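Side-chain contacts in ORF 37 (Human herpesvirus 8 type M, PDB 3FHD), which processes branched or non-linear viral DNA as an endo- and exonuclease of the PD-(D/E)XK superfamily, acting on both double- and single-stranded DNA: residues T211-L216 / Y265-R270; T215-D220 / T457-T462; V240-A245 / S404-Y409; T368-T373 / F430-G435; Y397-Q402 / Y424-G429. All coordinates share one frame; numbering follows the deposited sequence.

Helix 203-217 opens contacts 1 and 2, which start from overlapping residues. Contact 1 closes first, bringing the helix onto strand 262-269; contact 2 closes last, carrying the helix end to strand 455-464 and enclosing contacts 3, 4 and 5. Contact 3 begins at 240-245, inside the span of contact 1, and runs on to helix 394-412, so the two cross. Contact 4 joins the turn after strand 362-367 to the end of strand 423-432. Contact 5 lies within its span, packing helix 394-412 on the start of that strand, and contact 3 crosses both. Contacts 1 and 3 hold the magnesium ligands and contact 5 lies beside them, whereas contact 4 lies at the far end of the sheet.

Contact 1: residues T211-L216 / Y265-R270; sequences TLLATL and YEIKCR. With MG (magnesium ion), chain E.
Leu213 packs its CD1 between the CB of Tyr265 and the tip of Ile267, with CD2 reaching the Tyr265 ring at a slant, and so joins helix 203-217 to strand 262-269 of the PD-(D/E)XK nuclease core, in which this strand carries the Glu-Ile-Lys form of the signature. CD1 of Leu213 does most of the touching: it sits 3.9 Å from Tyr265 CB and 3.8 Å from Ile267 CD1. Towards Ile267 the approach is tip to tip, while CD2 of Leu213 lies 4.1 Å from CE1 of Tyr265. CG of Leu213 lies opposite its carbonyl carbon (chi1 -64°), and from there its branched end reaches both residues of the strand. The phenol end of Tyr265 passes beyond this contact and its OH is hydrogen-bonded to His218 NE2, just past the end of the helix. Tyr265 and Ile267 share the strand face turned to the helix; Glu266, between them, points away to the metal side. The apolar layer therefore backs the magnesium site, which Asp243 completes. Two ligands come from this strand: Glu266 OE2 and the backbone O of Ile267 each stand 2.4 Å from the magnesium. Lys268 NZ makes a salt bridge 2.9 Å from the same Glu266 OE2, which it meets from above the carboxylate plane, 41° out of it.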
# COMPACT_ATOMS: atom_id res chain seq x y z
N THR A 211 -0.39 13.93 -8.40
CA THR A 211 -0.34 14.90 -9.52
C THR A 211 1.05 15.47 -9.79
O THR A 211 1.45 15.62 -10.96
CB THR A 211 -1.35 16.05 -9.35
OG1 THR A 211 -2.63 15.49 -9.07
CG2 THR A 211 -1.46 16.88 -10.66
N LEU A 212 1.78 15.81 -8.73
CA LEU A 212 3.17 16.26 -8.83
C LEU A 212 4.11 15.22 -9.46
O LEU A 212 4.92 15.57 -10.34
CB LEU A 212 3.72 16.67 -7.45
CG LEU A 212 3.12 17.91 -6.77
CD1 LEU A 212 3.43 17.94 -5.28
CD2 LEU A 212 3.62 19.20 -7.45
N LEU A 213 4.00 13.97 -9.01
CA LEU A 213 4.80 12.88 -9.57
C LEU A 213 4.49 12.67 -11.05
O LEU A 213 5.39 12.64 -11.90
CB LEU A 213 4.55 11.57 -8.75
CG LEU A 213 4.98 11.61 -7.27
CD1 LEU A 213 4.62 10.33 -6.45
CD2 LEU A 213 6.48 11.91 -7.16
N ALA A 214 3.20 12.57 -11.36
CA ALA A 214 2.73 12.32 -12.72
C ALA A 214 3.09 13.45 -13.71
O ALA A 214 3.64 13.20 -14.80
CB ALA A 214 1.22 12.10 -12.68
N THR A 215 2.81 14.69 -13.30
CA THR A 215 2.98 15.87 -14.14
C THR A 215 4.41 16.43 -14.19
O THR A 215 4.87 16.93 -15.24
CB THR A 215 2.02 16.98 -13.66
OG1 THR A 215 0.68 16.47 -13.72
CG2 THR A 215 2.14 18.22 -14.53
N LEU A 216 5.11 16.40 -13.06
CA LEU A 216 6.41 17.07 -12.99
C LEU A 216 7.61 16.16 -13.04
O LEU A 216 8.67 16.56 -13.54
CB LEU A 216 6.50 18.02 -11.78
CG LEU A 216 5.36 19.04 -11.59
CD1 LEU A 216 5.60 19.85 -10.33
CD2 LEU A 216 5.16 19.98 -12.80
N TYR A 265 6.10 4.32 -6.14
CA TYR A 265 6.17 5.33 -5.06
C TYR A 265 5.08 5.17 -3.97
O TYR A 265 3.89 5.03 -4.30
CB TYR A 265 6.06 6.77 -5.61
CG TYR A 265 7.09 7.21 -6.64
CD1 TYR A 265 8.03 8.20 -6.33
CD2 TYR A 265 7.08 6.69 -7.94
CE1 TYR A 265 8.97 8.62 -7.29
CE2 TYR A 265 7.99 7.11 -8.90
CZ TYR A 265 8.93 8.07 -8.57
OH TYR A 265 9.85 8.47 -9.51
N GLU A 266 5.50 5.12 -2.71
CA GLU A 266 4.62 5.22 -1.57
C GLU A 266 4.58 6.72 -1.14
O GLU A 266 5.61 7.29 -0.84
CB GLU A 266 5.12 4.32 -0.45
CG GLU A 266 4.38 4.44 0.88
CD GLU A 266 2.85 4.26 0.78
OE1 GLU A 266 2.33 3.36 0.06
OE2 GLU A 266 2.17 5.01 1.49
N ILE A 267 3.39 7.31 -1.10
CA ILE A 267 3.25 8.75 -0.85
C ILE A 267 2.91 9.01 0.63
O ILE A 267 2.06 8.33 1.17
CB ILE A 267 2.18 9.36 -1.79
CG1 ILE A 267 2.71 9.40 -3.23
CG2 ILE A 267 1.70 10.78 -1.32
CD1 ILE A 267 1.64 9.47 -4.27
N LYS A 268 3.62 9.94 1.29
CA LYS A 268 3.30 10.35 2.68
C LYS A 268 3.20 11.88 2.73
O LYS A 268 3.88 12.55 1.96
CB LYS A 268 4.41 9.91 3.67
CG LYS A 268 4.69 8.41 3.69
CD LYS A 268 3.44 7.67 4.19
CE LYS A 268 3.65 6.16 4.11
NZ LYS A 268 2.39 5.43 4.35
N CYS A 269 2.37 12.43 3.59
CA CYS A 269 2.33 13.89 3.76
C CYS A 269 2.72 14.23 5.18
O CYS A 269 2.37 13.48 6.11
CB CYS A 269 0.96 14.44 3.40
SG CYS A 269 0.40 13.99 1.77
N ARG A 270 3.48 15.32 5.36
CA ARG A 270 3.98 15.70 6.69
C ARG A 270 3.19 16.85 7.29
O ARG A 270 3.60 17.99 7.17
CB ARG A 270 5.43 16.15 6.57
CG ARG A 270 6.32 15.16 5.90
CD ARG A 270 6.92 14.30 6.94
NE ARG A 270 5.91 13.40 7.45
CZ ARG A 270 6.05 12.65 8.53
NH1 ARG A 270 7.17 12.72 9.23
NH2 ARG A 270 5.06 11.84 8.89
MG MG E . 0.43 6.60 1.14

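Contact 2: residues T215-D220 / T457-T462; sequences TLLHPD and TLLIVT
Leu217, in the last turn of helix 203-217, meets Leu459 and Val461 of strand 455-464 through its two branch ends. Its CB leads off towards the strand, and CG divides the side chain into two prongs that land on different residues. CD1 of Leu217 comes to 4.2 Å from Leu459 CD2, a loose touch, while its CD2 reaches Val461 CG2 at 3.9 Å, the two side chains meeting tip to tip. The first torsion, chi1 -92°, departs from a staggered value, and with chi2 at 56° it spreads the methyls along the strand. Leu459 and Val461 lie two residues apart and so offer the same face of the sheet. That sheet is the mixed sheet of the nuclease core, where strand 455-464 runs antiparallel to both 423-432 and 362-367; Tyr365 of the latter touches Leu217 and Val461 alike. Near the start of segment 457-462 Thr457 and Leu458 both face Phe430, a classic beta bulge. On the helix side the chain widens into a pi-type turn, and His218 N is probably hydrogen-bonded to Leu213 O. One turn earlier in the helix, Leu213 also packs on Leu459, at the methyl that Leu217 CD1 touches.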
# COMPACT_ATOMS: atom_id res chain seq x y z
N THR A 215 2.81 14.69 -13.30
CA THR A 215 2.98 15.87 -14.14
C THR A 215 4.41 16.43 -14.19
O THR A 215 4.87 16.93 -15.24
CB THR A 215 2.02 16.98 -13.66
OG1 THR A 215 0.68 16.47 -13.72
CG2 THR A 215 2.14 18.22 -14.53
N LEU A 216 5.11 16.40 -13.06
CA LEU A 216 6.41 17.07 -12.99
C LEU A 216 7.61 16.16 -13.04
O LEU A 216 8.67 16.56 -13.54
CB LEU A 216 6.50 18.02 -11.78
CG LEU A 216 5.36 19.04 -11.59
CD1 LEU A 216 5.60 19.85 -10.33
CD2 LEU A 216 5.16 19.98 -12.80
N LEU A 217 7.47 14.93 -12.56
CA LEU A 217 8.58 13.96 -12.57
C LEU A 217 8.48 12.97 -13.72
O LEU A 217 9.49 12.50 -14.21
CB LEU A 217 8.67 13.17 -11.25
CG LEU A 217 9.57 13.72 -10.13
CD1 LEU A 217 9.20 15.15 -9.75
CD2 LEU A 217 9.52 12.81 -8.88
N HIS A 218 7.26 12.63 -14.13
CA HIS A 218 7.11 11.62 -15.18
C HIS A 218 6.17 12.09 -16.30
O HIS A 218 5.22 11.39 -16.66
CB HIS A 218 6.64 10.30 -14.54
CG HIS A 218 7.61 9.73 -13.55
ND1 HIS A 218 8.77 9.08 -13.93
CD2 HIS A 218 7.59 9.69 -12.20
CE1 HIS A 218 9.42 8.67 -12.85
NE2 HIS A 218 8.72 9.03 -11.79
N PRO A 219 6.44 13.28 -16.87
CA PRO A 219 5.49 13.85 -17.82
C PRO A 219 5.48 13.08 -19.15
O PRO A 219 4.47 13.07 -19.84
CB PRO A 219 6.00 15.27 -18.02
CG PRO A 219 7.49 15.17 -17.81
CD PRO A 219 7.62 14.13 -16.69
N ASP A 220 6.60 12.43 -19.45
CA ASP A 220 6.85 11.75 -20.73
C ASP A 220 6.60 10.25 -20.67
O ASP A 220 7.01 9.51 -21.56
CB ASP A 220 8.30 11.98 -21.17
CG ASP A 220 8.56 13.40 -21.65
OD1 ASP A 220 7.60 14.21 -21.78
OD2 ASP A 220 9.74 13.72 -21.91
N THR A 457 4.41 22.73 -1.21
CA THR A 457 5.58 23.59 -1.18
C THR A 457 6.87 22.84 -1.49
O THR A 457 7.80 23.42 -2.06
CB THR A 457 5.75 24.26 0.22
OG1 THR A 457 5.87 23.23 1.20
CG2 THR A 457 4.57 25.17 0.56
N LEU A 458 6.93 21.57 -1.09
CA LEU A 458 8.18 20.82 -1.12
C LEU A 458 7.88 19.35 -1.33
O LEU A 458 6.92 18.82 -0.75
CB LEU A 458 8.89 21.01 0.21
CG LEU A 458 10.32 20.52 0.47
CD1 LEU A 458 11.34 21.38 -0.28
CD2 LEU A 458 10.57 20.57 2.00
N LEU A 459 8.70 18.71 -2.15
CA LEU A 459 8.62 17.27 -2.42
C LEU A 459 10.00 16.64 -2.20
O LEU A 459 11.01 17.10 -2.72
CB LEU A 459 8.11 17.01 -3.84
CG LEU A 459 7.90 15.54 -4.28
CD1 LEU A 459 6.76 14.88 -3.55
CD2 LEU A 459 7.69 15.44 -5.80
N ILE A 460 10.05 15.59 -1.38
CA ILE A 460 11.29 14.83 -1.22
C ILE A 460 11.05 13.40 -1.72
O ILE A 460 10.07 12.78 -1.34
CB ILE A 460 11.72 14.82 0.25
CG1 ILE A 460 11.90 16.29 0.75
CG2 ILE A 460 12.98 13.99 0.43
CD1 ILE A 460 12.56 16.40 2.10
N VAL A 461 11.96 12.90 -2.56
CA VAL A 461 11.87 11.54 -3.08
C VAL A 461 13.09 10.79 -2.56
O VAL A 461 14.23 11.20 -2.81
CB VAL A 461 11.76 11.49 -4.63
CG1 VAL A 461 11.74 10.04 -5.14
CG2 VAL A 461 10.50 12.23 -5.13
N THR A 462 12.82 9.73 -1.81
CA THR A 462 13.83 8.94 -1.14
C THR A 462 13.78 7.49 -1.66
O THR A 462 12.73 6.84 -1.55
CB THR A 462 13.57 8.97 0.41
OG1 THR A 462 13.61 10.33 0.87
CG2 THR A 462 14.62 8.17 1.16

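Contact 3: residues V240-A245 / S404-Y409; sequences VSLDFA and SIVEEY. With MG (magnesium ion), chain E; SO4 (sulfate ion), chain B.
Val240 and Ile405 run past each other in opposite directions, so that they overlap along their flanks. CG2 of Val240 lies 3.9 Å from Ile405 CB, and CG1 of the valine comes 4.0 Å from Ile405 CG1. The second pair, Leu242 and Val406, is set at a slant: CD1 of the leucine touches CG2 of the valine at 3.9 Å. The two pairs fit segment 240-245 against helix 394-412, and Met230 touches Val240, Leu242 and Ile405. Ser241 and Asp243 reach elsewhere. Ser241 OG, placed between its backbone N and carbonyl carbon (chi1 58°), is hydrogen-bonded to sulfate O4 at 2.8 Å, and Ser241 N donates to sulfate O3 at 3.1 Å. The sulfate, probably from the crystallisation liquor, also binds Arg161, Ser167 and Ser168. Asp243 OD2 stands 2.4 Å from the magnesium, which Glu266 and the backbone O of Ile267 also bind, an arrangement characteristic of the PD-(D/E)XK active site.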
# COMPACT_ATOMS: atom_id res chain seq x y z
N VAL A 240 -1.30 -5.72 -1.01
CA VAL A 240 -1.00 -4.30 -0.95
C VAL A 240 -1.91 -3.50 -1.91
O VAL A 240 -2.49 -4.04 -2.88
CB VAL A 240 0.48 -3.97 -1.30
CG1 VAL A 240 1.47 -4.79 -0.45
CG2 VAL A 240 0.77 -4.24 -2.75
N SER A 241 -2.05 -2.20 -1.64
CA SER A 241 -2.44 -1.31 -2.73
C SER A 241 -1.26 -0.34 -2.92
O SER A 241 -0.49 -0.09 -1.97
CB SER A 241 -3.75 -0.56 -2.45
OG SER A 241 -3.63 0.20 -1.27
N LEU A 242 -1.06 0.15 -4.13
CA LEU A 242 0.01 1.08 -4.36
C LEU A 242 -0.54 2.49 -4.51
O LEU A 242 -1.67 2.67 -4.96
CB LEU A 242 0.76 0.70 -5.62
CG LEU A 242 1.36 -0.74 -5.73
CD1 LEU A 242 1.99 -0.94 -7.10
CD2 LEU A 242 2.38 -1.03 -4.63
N ASP A 243 0.27 3.49 -4.18
CA ASP A 243 -0.18 4.88 -4.37
C ASP A 243 0.02 5.32 -5.82
O ASP A 243 -0.90 5.88 -6.42
CB ASP A 243 0.57 5.83 -3.43
CG ASP A 243 0.31 5.55 -1.96
OD1 ASP A 243 -0.63 4.80 -1.65
OD2 ASP A 243 1.04 6.08 -1.12
N PHE A 244 1.21 5.09 -6.37
CA PHE A 244 1.57 5.59 -7.72
C PHE A 244 2.69 4.76 -8.32
O PHE A 244 3.59 4.34 -7.60
CB PHE A 244 2.06 7.04 -7.57
CG PHE A 244 2.52 7.66 -8.87
CD1 PHE A 244 1.61 8.18 -9.77
CD2 PHE A 244 3.87 7.71 -9.18
CE1 PHE A 244 2.07 8.76 -11.00
CE2 PHE A 244 4.32 8.26 -10.39
CZ PHE A 244 3.42 8.79 -11.29
N ALA A 245 2.66 4.56 -9.65
CA ALA A 245 3.78 3.92 -10.35
C ALA A 245 3.98 4.55 -11.71
O ALA A 245 3.01 4.94 -12.40
CB ALA A 245 3.57 2.43 -10.46
N SER A 404 7.61 -6.96 -2.65
CA SER A 404 7.43 -8.41 -2.73
C SER A 404 6.20 -8.76 -3.60
O SER A 404 6.28 -9.69 -4.44
CB SER A 404 7.23 -8.98 -1.32
OG SER A 404 8.46 -8.84 -0.61
N ILE A 405 5.11 -8.01 -3.42
CA ILE A 405 3.89 -8.23 -4.20
C ILE A 405 4.08 -7.82 -5.66
O ILE A 405 3.72 -8.58 -6.56
CB ILE A 405 2.62 -7.60 -3.61
CG1 ILE A 405 2.27 -8.23 -2.23
CG2 ILE A 405 1.44 -7.61 -4.65
CD1 ILE A 405 2.05 -9.72 -2.29
N VAL A 406 4.65 -6.64 -5.90
CA VAL A 406 4.98 -6.22 -7.28
C VAL A 406 5.85 -7.25 -8.03
O VAL A 406 5.63 -7.58 -9.20
CB VAL A 406 5.67 -4.82 -7.31
CG1 VAL A 406 6.21 -4.54 -8.71
CG2 VAL A 406 4.68 -3.73 -6.97
N GLU A 407 6.90 -7.73 -7.36
CA GLU A 407 7.81 -8.70 -7.97
C GLU A 407 7.22 -10.09 -8.20
O GLU A 407 7.54 -10.75 -9.20
CB GLU A 407 9.14 -8.74 -7.20
CG GLU A 407 9.95 -7.46 -7.47
CD GLU A 407 10.96 -7.13 -6.38
OE1 GLU A 407 11.33 -8.05 -5.60
OE2 GLU A 407 11.38 -5.93 -6.32
N GLU A 408 6.32 -10.50 -7.31
CA GLU A 408 5.49 -11.71 -7.49
C GLU A 408 4.63 -11.62 -8.76
O GLU A 408 4.64 -12.56 -9.56
CB GLU A 408 4.62 -11.92 -6.22
CG GLU A 408 3.74 -13.23 -6.18
CD GLU A 408 2.90 -13.29 -4.88
OE1 GLU A 408 3.18 -12.48 -3.98
OE2 GLU A 408 1.97 -14.12 -4.73
N TYR A 409 3.92 -10.51 -8.95
CA TYR A 409 3.07 -10.32 -10.14
C TYR A 409 3.92 -10.28 -11.44
O TYR A 409 3.59 -10.92 -12.43
CB TYR A 409 2.27 -9.02 -10.01
CG TYR A 409 0.98 -9.10 -9.19
CD1 TYR A 409 -0.26 -8.76 -9.77
CD2 TYR A 409 0.98 -9.55 -7.87
CE1 TYR A 409 -1.46 -8.81 -9.02
CE2 TYR A 409 -0.24 -9.63 -7.11
CZ TYR A 409 -1.45 -9.26 -7.70
OH TYR A 409 -2.65 -9.29 -6.97
MG MG E . 0.43 6.60 1.14
S SO4 B . -2.01 -0.99 2.00
O1 SO4 B . -2.25 -1.50 3.34
O2 SO4 B . -1.34 0.31 2.10
O3 SO4 B . -1.14 -1.96 1.36
O4 SO4 B . -3.24 -0.97 1.25

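Contact 4: residues T368-T373 / F430-G435; sequences TDPQDT and FFRKRG
Asp369 OD1 is gripped from opposite faces of its carboxylate plane, by Gln371 N at 2.9 Å and by Arg432 NH2 at 2.8 Å. The first bond is nearly straight and makes Asp369 the N-cap of the short, weakly bonded helix 370-373. The second is a salt bridge, bent at the hydrogen, with the arginine nitrogen on the syn side but 32° out of the carboxylate plane. Carboxylate and guanidinium planes are turned 48° apart, and the two side chains run at about a right angle. The chain of Arg432 is extended from CG to NE, and with chi1 at 75° it reaches straight across to the turn. Pro370 comes from the opposite direction, its CD 4.0 Å from Arg432 NH2. Both charges have second partners: Lys277 NZ binds Asp369 OD2, and Asp438 OD2 binds Arg432 NH1. This network probably fixes the rotation of carboxylate and guanidinium alike. Lys277 NZ is also hydrogen-bonded to Gln371 OE1. Pro370 and Arg432 both rest on Ile455, so the turn that follows strand 362-367 is held to the end of strand 423-432 across strand 455-464, while Tyr287 of helix 282-292 touches Asp369.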
# COMPACT_ATOMS: atom_id res chain seq x y z
N THR A 368 7.53 26.14 -7.07
CA THR A 368 7.14 27.54 -7.19
C THR A 368 5.91 27.87 -6.33
O THR A 368 5.01 27.05 -6.15
CB THR A 368 6.87 27.99 -8.66
OG1 THR A 368 5.86 27.16 -9.25
CG2 THR A 368 8.16 27.94 -9.48
N ASP A 369 5.92 29.08 -5.82
CA ASP A 369 4.86 29.58 -4.97
C ASP A 369 3.77 30.20 -5.86
O ASP A 369 4.04 31.15 -6.58
CB ASP A 369 5.47 30.61 -4.01
CG ASP A 369 4.50 31.09 -2.97
OD1 ASP A 369 3.27 31.08 -3.19
OD2 ASP A 369 4.99 31.50 -1.90
N PRO A 370 2.52 29.65 -5.80
CA PRO A 370 1.45 30.21 -6.64
C PRO A 370 1.02 31.66 -6.30
O PRO A 370 0.22 32.26 -7.03
CB PRO A 370 0.29 29.22 -6.45
CG PRO A 370 0.54 28.58 -5.10
CD PRO A 370 2.05 28.53 -4.96
N GLN A 371 1.55 32.23 -5.22
CA GLN A 371 1.26 33.64 -4.94
C GLN A 371 2.04 34.55 -5.89
O GLN A 371 1.66 35.70 -6.15
CB GLN A 371 1.49 34.01 -3.48
CG GLN A 371 0.81 35.31 -3.06
CD GLN A 371 0.87 35.55 -1.58
OE1 GLN A 371 0.94 34.60 -0.79
NE2 GLN A 371 0.85 36.81 -1.18
N ASP A 372 3.14 34.01 -6.40
CA ASP A 372 3.96 34.69 -7.40
C ASP A 372 3.34 34.52 -8.80
O ASP A 372 3.17 35.49 -9.54
CB ASP A 372 5.39 34.14 -7.38
CG ASP A 372 6.14 34.43 -6.06
OD1 ASP A 372 5.67 35.26 -5.24
OD2 ASP A 372 7.23 33.82 -5.86
N THR A 373 2.97 33.27 -9.12
CA THR A 373 2.56 32.90 -10.48
C THR A 373 1.04 33.02 -10.72
O THR A 373 0.56 32.72 -11.82
CB THR A 373 2.98 31.44 -10.81
OG1 THR A 373 2.34 30.56 -9.88
CG2 THR A 373 4.49 31.27 -10.68
N PHE A 430 5.07 18.26 1.45
CA PHE A 430 5.00 19.29 2.50
C PHE A 430 4.10 20.36 1.96
O PHE A 430 4.05 20.59 0.72
CB PHE A 430 6.38 19.88 2.79
CG PHE A 430 7.35 18.90 3.40
CD1 PHE A 430 7.56 18.86 4.78
CD2 PHE A 430 8.08 18.03 2.59
CE1 PHE A 430 8.44 17.97 5.35
CE2 PHE A 430 9.00 17.14 3.15
CZ PHE A 430 9.17 17.10 4.53
N PHE A 431 3.36 21.01 2.86
CA PHE A 431 2.25 21.88 2.46
C PHE A 431 2.20 23.18 3.27
O PHE A 431 2.82 23.29 4.34
CB PHE A 431 0.89 21.15 2.58
CG PHE A 431 0.73 19.99 1.63
CD1 PHE A 431 0.14 20.16 0.38
CD2 PHE A 431 1.17 18.72 1.99
CE1 PHE A 431 -0.02 19.08 -0.50
CE2 PHE A 431 1.02 17.63 1.10
CZ PHE A 431 0.43 17.84 -0.15
N ARG A 432 1.45 24.15 2.73
CA ARG A 432 1.10 25.37 3.43
C ARG A 432 -0.39 25.73 3.31
O ARG A 432 -1.07 25.35 2.35
CB ARG A 432 2.01 26.54 3.00
CG ARG A 432 1.70 27.14 1.62
CD ARG A 432 2.51 28.42 1.40
NE ARG A 432 2.29 29.03 0.07
CZ ARG A 432 1.21 29.74 -0.27
NH1 ARG A 432 0.22 29.93 0.59
NH2 ARG A 432 1.13 30.27 -1.50
N LYS A 433 -0.89 26.44 4.33
CA LYS A 433 -2.23 26.99 4.28
C LYS A 433 -2.37 28.02 3.15
O LYS A 433 -1.42 28.76 2.83
CB LYS A 433 -2.61 27.63 5.62
CG LYS A 433 -2.74 26.65 6.81
CD LYS A 433 -3.75 25.51 6.53
CE LYS A 433 -4.11 24.72 7.81
NZ LYS A 433 -5.02 23.56 7.53
N ARG A 434 -3.56 28.06 2.56
CA ARG A 434 -3.94 29.14 1.66
C ARG A 434 -4.19 30.42 2.44
O ARG A 434 -4.72 30.39 3.55
CB ARG A 434 -5.20 28.79 0.88
CG ARG A 434 -4.98 27.73 -0.11
CD ARG A 434 -6.31 27.44 -0.78
NE ARG A 434 -6.25 26.22 -1.57
CZ ARG A 434 -6.22 26.21 -2.90
NH1 ARG A 434 -6.25 27.37 -3.57
NH2 ARG A 434 -6.16 25.05 -3.56
N GLY A 435 -3.76 31.54 1.87
CA GLY A 435 -3.89 32.83 2.52
C GLY A 435 -4.83 33.70 1.73
O GLY A 435 -5.29 33.33 0.64

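Contact 5: residues Y397-Q402 / Y424-G429; sequences YQVLLQ and YYIATG. With SO4 (sulfate ion), chain B.
Val399 makes the direct touches of segment 397-402 of helix 394-412 with Tyr424 and Ile426, and the residue before it, Gln398, reaches out toward strand 262-269. The amide of Gln398 turns to the active site: OE1 is hydrogen-bonded to Lys268 NZ, and NE2 makes a weak bond to O2 of the sulfate at 3.3 Å. Val399 then splits its methyls between two residues. CG1, anti to the backbone N (chi1 -177°), packs 3.6 Å from Tyr424 CB, the valine and tyrosine lying flank to flank and pointing opposite ways; CG2 of Val399 goes to Ile426, 3.9 Å from its CG1. Leu400 points away, onto helix 468-489. At Gln402 the side chain stays clear of the strand and donates from NE2 to Glu266 OE1, a second-shell bond to a carboxylate that holds the magnesium. The hydroxyl of Tyr424 is hydrogen-bonded to Glu407, farther along the same helix. Helix 394-412 followed by strand 423-432 is consistent with the closing alpha-beta unit of the alpha-beta-beta-beta-alpha-beta core of PD-(D/E)XK nucleases. Across the two segments there is apolar packing without a hydrogen bond; Gln398 OE1 and Gln402 NE2 bond instead to Lys268 and Glu266, and probably help to position them.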
# COMPACT_ATOMS: atom_id res chain seq x y z
N TYR A 397 9.18 -1.15 6.10
CA TYR A 397 8.46 -2.42 6.05
C TYR A 397 7.26 -2.37 5.07
O TYR A 397 6.96 -3.34 4.41
CB TYR A 397 7.91 -2.73 7.45
CG TYR A 397 8.96 -3.28 8.36
CD1 TYR A 397 9.00 -4.65 8.64
CD2 TYR A 397 9.95 -2.46 8.90
CE1 TYR A 397 10.00 -5.19 9.49
CE2 TYR A 397 10.98 -2.99 9.72
CZ TYR A 397 10.98 -4.36 10.00
OH TYR A 397 11.96 -4.91 10.82
N GLN A 398 6.55 -1.25 5.05
CA GLN A 398 5.45 -1.06 4.09
C GLN A 398 5.90 -1.18 2.63
O GLN A 398 5.28 -1.92 1.86
CB GLN A 398 4.76 0.30 4.33
CG GLN A 398 3.68 0.62 3.29
CD GLN A 398 2.75 1.73 3.73
OE1 GLN A 398 3.17 2.69 4.40
NE2 GLN A 398 1.46 1.60 3.39
N VAL A 399 6.98 -0.50 2.25
CA VAL A 399 7.46 -0.54 0.87
C VAL A 399 8.08 -1.92 0.59
O VAL A 399 8.04 -2.41 -0.54
CB VAL A 399 8.46 0.62 0.57
CG1 VAL A 399 8.89 0.59 -0.90
CG2 VAL A 399 7.81 1.98 0.89
N LEU A 400 8.67 -2.53 1.63
CA LEU A 400 9.25 -3.88 1.53
C LEU A 400 8.15 -4.84 1.05
O LEU A 400 8.37 -5.60 0.10
CB LEU A 400 9.82 -4.35 2.89
CG LEU A 400 10.68 -5.62 2.82
CD1 LEU A 400 11.76 -5.64 3.92
CD2 LEU A 400 9.85 -6.88 2.83
N LEU A 401 7.01 -4.84 1.74
CA LEU A 401 5.91 -5.71 1.26
C LEU A 401 5.37 -5.36 -0.14
O LEU A 401 5.05 -6.27 -0.92
CB LEU A 401 4.75 -5.80 2.27
CG LEU A 401 3.68 -6.86 1.95
CD1 LEU A 401 4.28 -8.33 1.99
CD2 LEU A 401 2.46 -6.75 2.93
N GLN A 402 5.24 -4.07 -0.47
CA GLN A 402 4.83 -3.67 -1.80
C GLN A 402 5.84 -4.18 -2.83
O GLN A 402 5.42 -4.63 -3.90
CB GLN A 402 4.66 -2.14 -1.94
CG GLN A 402 3.67 -1.54 -0.99
CD GLN A 402 3.60 -0.02 -1.07
OE1 GLN A 402 4.23 0.61 -1.92
NE2 GLN A 402 2.83 0.56 -0.18
N TYR A 424 12.03 1.49 -5.98
CA TYR A 424 11.02 1.90 -4.96
C TYR A 424 11.43 3.20 -4.29
O TYR A 424 12.63 3.48 -4.10
CB TYR A 424 10.81 0.79 -3.91
CG TYR A 424 10.43 -0.50 -4.58
CD1 TYR A 424 9.10 -0.74 -4.97
CD2 TYR A 424 11.43 -1.43 -4.93
CE1 TYR A 424 8.78 -1.92 -5.67
CE2 TYR A 424 11.12 -2.61 -5.61
CZ TYR A 424 9.81 -2.84 -5.99
OH TYR A 424 9.53 -4.02 -6.65
N TYR A 425 10.43 4.00 -3.95
CA TYR A 425 10.65 5.33 -3.36
C TYR A 425 9.57 5.67 -2.36
O TYR A 425 8.42 5.20 -2.46
CB TYR A 425 10.62 6.42 -4.44
CG TYR A 425 11.56 6.17 -5.62
CD1 TYR A 425 12.88 6.63 -5.59
CD2 TYR A 425 11.12 5.48 -6.73
CE1 TYR A 425 13.75 6.39 -6.69
CE2 TYR A 425 11.94 5.23 -7.81
CZ TYR A 425 13.25 5.69 -7.79
OH TYR A 425 14.04 5.41 -8.89
N ILE A 426 9.94 6.49 -1.38
CA ILE A 426 8.95 7.19 -0.58
C ILE A 426 8.94 8.63 -1.07
O ILE A 426 9.99 9.29 -1.11
CB ILE A 426 9.24 7.12 0.91
CG1 ILE A 426 9.12 5.66 1.40
CG2 ILE A 426 8.29 8.05 1.70
CD1 ILE A 426 9.89 5.41 2.73
N ALA A 427 7.74 9.10 -1.44
CA ALA A 427 7.53 10.48 -1.89
C ALA A 427 6.83 11.26 -0.77
O ALA A 427 5.67 11.02 -0.50
CB ALA A 427 6.71 10.51 -3.14
N THR A 428 7.53 12.23 -0.19
CA THR A 428 7.05 12.97 0.96
C THR A 428 6.67 14.37 0.51
O THR A 428 7.53 15.08 -0.01
CB THR A 428 8.15 13.08 2.04
OG1 THR A 428 8.45 11.78 2.57
CG2 THR A 428 7.68 13.94 3.19
N GLY A 429 5.40 14.74 0.72
CA GLY A 429 4.91 16.08 0.41
C GLY A 429 4.77 16.98 1.63
O GLY A 429 4.40 16.52 2.70
S SO4 B . -2.01 -0.99 2.00
O1 SO4 B . -2.25 -1.50 3.34
O2 SO4 B . -1.34 0.31 2.10
O3 SO4 B . -1.14 -1.96 1.36
O4 SO4 B . -3.24 -0.97 1.25